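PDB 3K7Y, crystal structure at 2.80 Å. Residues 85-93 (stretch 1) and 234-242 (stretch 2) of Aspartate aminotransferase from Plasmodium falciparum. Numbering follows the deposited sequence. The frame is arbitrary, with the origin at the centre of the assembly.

Stretch 1 85-93: IFGNNSKYI
Stretch 2, residues 234-242: FEEKNIAFS

Stretch 1 enters as the last residues of a helix, Ile85 and Phe86, and leaves it at Gly87, whose positive phi (76/-151) by itself favours glycine. Asn88 (-161/134) and Asn89 (-100/164), joined by a cis peptide bond, and Ser90 (-112/149) are extended; Lys91 to Ile93 return to helical phi/psi without the regular bonds. Stretch 2 likewise begins at a helix end, Phe234 and Glu235. Glu236 (-60/142) breaks the helical angles, Lys237 follows at 48/75, and Asn238 (-55/119) to Ala240 (-98/149) run on as loop toward the strand that contains Ser242. A weak backbone hydrogen bond from Ile239 N to Phe234 O (3.4 Å) spans this turn. The closest register places the CA of Tyr92 7.6 Å from the CA of Glu235.

Glu235 and Tyr92 carry most of the 360 Å² buried. The CA-to-CB bond of Glu235 points sideways, but chi1 and chi2, both t, extend the chain so that its carboxylate reaches stretch 1. There Tyr92 N donates to Glu235 OE2 (3.3 Å, 146°), and also to Ser90 OG within its own stretch (2.9 Å). Ser90 OG lies 2.0 Å from Glu235 OE2, a clash rather than a bond, so the places of both atoms, and the two bonds from Tyr92 N that end on them, are less sure. Glu235 OE1 sits at the edge of the Phe86 ring, 3.8 Å from Phe86 CD1.

The CA-to-CB bond of Tyr92 points toward stretch 2, with chi1 m (-76°) and chi2 165°. Glu235 CG lies over one face of the Tyr92 ring, 4.0 Å from that ring's centroid and 24° off its normal, a CH-pi contact. Tyr92 OH donates to Ile239 O at a very short 2.5 Å; the 2.9 Å approach of Tyr92 OH to Asn238 CB is a clash, so the hydroxyl position is uncertain.

Phe86 (m) and Phe241 (p) meet rim to rim, with planes at 14°, centroids 5.8 Å apart and Phe86 CE1 3.5 Å from Phe241 CZ. Tyr92 CE1 adds a looser apolar contact, 4.3 Å from Phe241 CE1.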

# COMPACT_ATOMS: atom_id res chain seq x y z
N ILE A 85 6.67 7.40 20.21
CA ILE A 85 5.44 8.02 20.69
C ILE A 85 5.24 7.89 22.19
O ILE A 85 4.78 8.82 22.82
CB ILE A 85 4.16 7.63 19.90
CG1 ILE A 85 3.88 6.13 20.00
CG2 ILE A 85 4.22 8.14 18.44
CD1 ILE A 85 4.63 5.25 19.01
N PHE A 86 5.59 6.74 22.76
CA PHE A 86 5.35 6.51 24.19
C PHE A 86 6.61 6.74 25.03
O PHE A 86 6.57 6.61 26.24
CB PHE A 86 4.81 5.09 24.45
CG PHE A 86 3.44 4.80 23.81
CD1 PHE A 86 2.26 5.05 24.51
CD2 PHE A 86 3.35 4.26 22.54
CE1 PHE A 86 1.02 4.77 23.94
CE2 PHE A 86 2.11 3.99 21.96
CZ PHE A 86 0.94 4.24 22.66
N GLY A 87 7.71 7.09 24.37
CA GLY A 87 8.96 7.39 25.04
C GLY A 87 9.65 6.14 25.52
O GLY A 87 9.50 5.08 24.91
N ASN A 88 10.41 6.28 26.61
CA ASN A 88 10.98 5.13 27.30
C ASN A 88 11.40 5.46 28.74
O ASN A 88 12.01 6.50 29.00
CB ASN A 88 12.14 4.48 26.52
CG ASN A 88 13.35 5.38 26.39
OD1 ASN A 88 14.46 4.99 26.74
ND2 ASN A 88 13.14 6.59 25.88
N ASN A 89 11.05 4.58 29.67
CA ASN A 89 10.25 3.42 29.33
C ASN A 89 8.78 3.61 29.68
O ASN A 89 8.41 4.52 30.43
CB ASN A 89 10.85 2.14 29.91
CG ASN A 89 12.03 1.62 29.09
OD1 ASN A 89 12.09 0.44 28.74
ND2 ASN A 89 12.97 2.51 28.78
N SER A 90 7.94 2.76 29.11
CA SER A 90 6.51 2.92 29.18
C SER A 90 5.89 1.82 30.03
O SER A 90 6.42 0.71 30.09
CB SER A 90 5.97 2.89 27.77
OG SER A 90 4.56 2.90 27.73
N LYS A 91 4.79 2.14 30.70
CA LYS A 91 3.92 1.14 31.35
C LYS A 91 3.29 0.22 30.28
O LYS A 91 3.02 -0.95 30.55
CB LYS A 91 2.80 1.85 32.13
CG LYS A 91 3.20 2.56 33.43
CD LYS A 91 3.11 1.62 34.64
CE LYS A 91 2.70 2.36 35.93
NZ LYS A 91 3.80 3.16 36.53
N TYR A 92 3.08 0.76 29.09
CA TYR A 92 2.40 0.09 27.99
C TYR A 92 3.30 -0.81 27.15
O TYR A 92 2.91 -1.91 26.81
CB TYR A 92 1.74 1.11 27.07
CG TYR A 92 0.46 1.76 27.56
CD1 TYR A 92 -0.04 2.91 26.94
CD2 TYR A 92 -0.27 1.22 28.63
CE1 TYR A 92 -1.23 3.51 27.37
CE2 TYR A 92 -1.46 1.82 29.07
CZ TYR A 92 -1.93 2.96 28.43
OH TYR A 92 -3.10 3.55 28.85
N ILE A 93 4.49 -0.32 26.81
CA ILE A 93 5.40 -1.02 25.90
C ILE A 93 5.86 -2.40 26.39
O ILE A 93 5.54 -3.42 25.79
CB ILE A 93 6.62 -0.16 25.51
CG1 ILE A 93 6.18 1.09 24.76
CG2 ILE A 93 7.58 -0.96 24.65
CD1 ILE A 93 7.30 2.07 24.45
N PHE A 234 -1.62 11.11 28.91
CA PHE A 234 -2.70 10.11 28.73
C PHE A 234 -2.32 8.72 29.22
O PHE A 234 -3.11 8.04 29.89
CB PHE A 234 -3.04 9.98 27.25
CG PHE A 234 -4.30 10.68 26.84
CD1 PHE A 234 -4.26 12.00 26.41
CD2 PHE A 234 -5.50 10.01 26.81
CE1 PHE A 234 -5.43 12.65 26.00
CE2 PHE A 234 -6.67 10.66 26.41
CZ PHE A 234 -6.62 11.98 26.00
N GLU A 235 -1.12 8.28 28.85
CA GLU A 235 -0.63 6.96 29.24
C GLU A 235 -0.53 6.80 30.75
O GLU A 235 -1.01 5.80 31.31
CB GLU A 235 0.72 6.69 28.58
CG GLU A 235 1.44 5.48 29.17
CD GLU A 235 2.66 5.11 28.38
OE1 GLU A 235 3.44 6.01 27.99
OE2 GLU A 235 2.85 3.90 28.16
N GLU A 236 0.09 7.76 31.43
CA GLU A 236 0.05 7.77 32.88
C GLU A 236 -1.41 7.89 33.28
O GLU A 236 -2.18 8.59 32.63
CB GLU A 236 0.86 8.94 33.43
CG GLU A 236 1.05 8.87 34.94
CD GLU A 236 2.30 9.59 35.40
OE1 GLU A 236 2.63 10.63 34.79
OE2 GLU A 236 2.94 9.13 36.38
N LYS A 237 -1.80 7.20 34.35
CA LYS A 237 -3.22 6.95 34.65
C LYS A 237 -3.90 6.44 33.37
O LYS A 237 -4.65 7.15 32.71
CB LYS A 237 -3.92 8.17 35.28
CG LYS A 237 -3.97 8.13 36.85
CD LYS A 237 -2.66 8.60 37.53
CE LYS A 237 -2.44 7.97 38.92
NZ LYS A 237 -3.48 8.30 39.94
N ASN A 238 -3.60 5.19 33.06
CA ASN A 238 -3.78 4.62 31.75
C ASN A 238 -5.16 4.72 31.13
O ASN A 238 -6.13 4.21 31.67
CB ASN A 238 -3.28 3.17 31.70
CG ASN A 238 -3.86 2.30 32.80
OD1 ASN A 238 -5.02 2.43 33.18
ND2 ASN A 238 -3.04 1.40 33.31
N ILE A 239 -5.22 5.40 29.99
CA ILE A 239 -6.42 5.43 29.15
C ILE A 239 -6.03 4.74 27.84
O ILE A 239 -4.85 4.69 27.50
CB ILE A 239 -6.93 6.88 28.87
CG1 ILE A 239 -6.74 7.80 30.09
CG2 ILE A 239 -8.40 6.86 28.45
CD1 ILE A 239 -7.05 9.27 29.83
N ALA A 240 -7.02 4.20 27.13
CA ALA A 240 -6.79 3.53 25.84
C ALA A 240 -7.08 4.45 24.64
O ALA A 240 -7.94 5.33 24.71
CB ALA A 240 -7.60 2.26 25.76
N PHE A 241 -6.36 4.25 23.53
CA PHE A 241 -6.50 5.13 22.37
C PHE A 241 -5.78 4.55 21.15
O PHE A 241 -5.35 3.40 21.17
CB PHE A 241 -5.96 6.52 22.70
CG PHE A 241 -4.58 6.51 23.28
CD1 PHE A 241 -4.38 6.72 24.63
CD2 PHE A 241 -3.47 6.29 22.47
CE1 PHE A 241 -3.10 6.71 25.16
CE2 PHE A 241 -2.20 6.27 22.99
CZ PHE A 241 -2.01 6.48 24.33
N SER A 242 -5.64 5.35 20.10
CA SER A 242 -4.96 4.90 18.89
C SER A 242 -4.06 5.97 18.32
O SER A 242 -4.30 7.17 18.50
CB SER A 242 -5.96 4.50 17.83
OG SER A 242 -6.44 3.21 18.11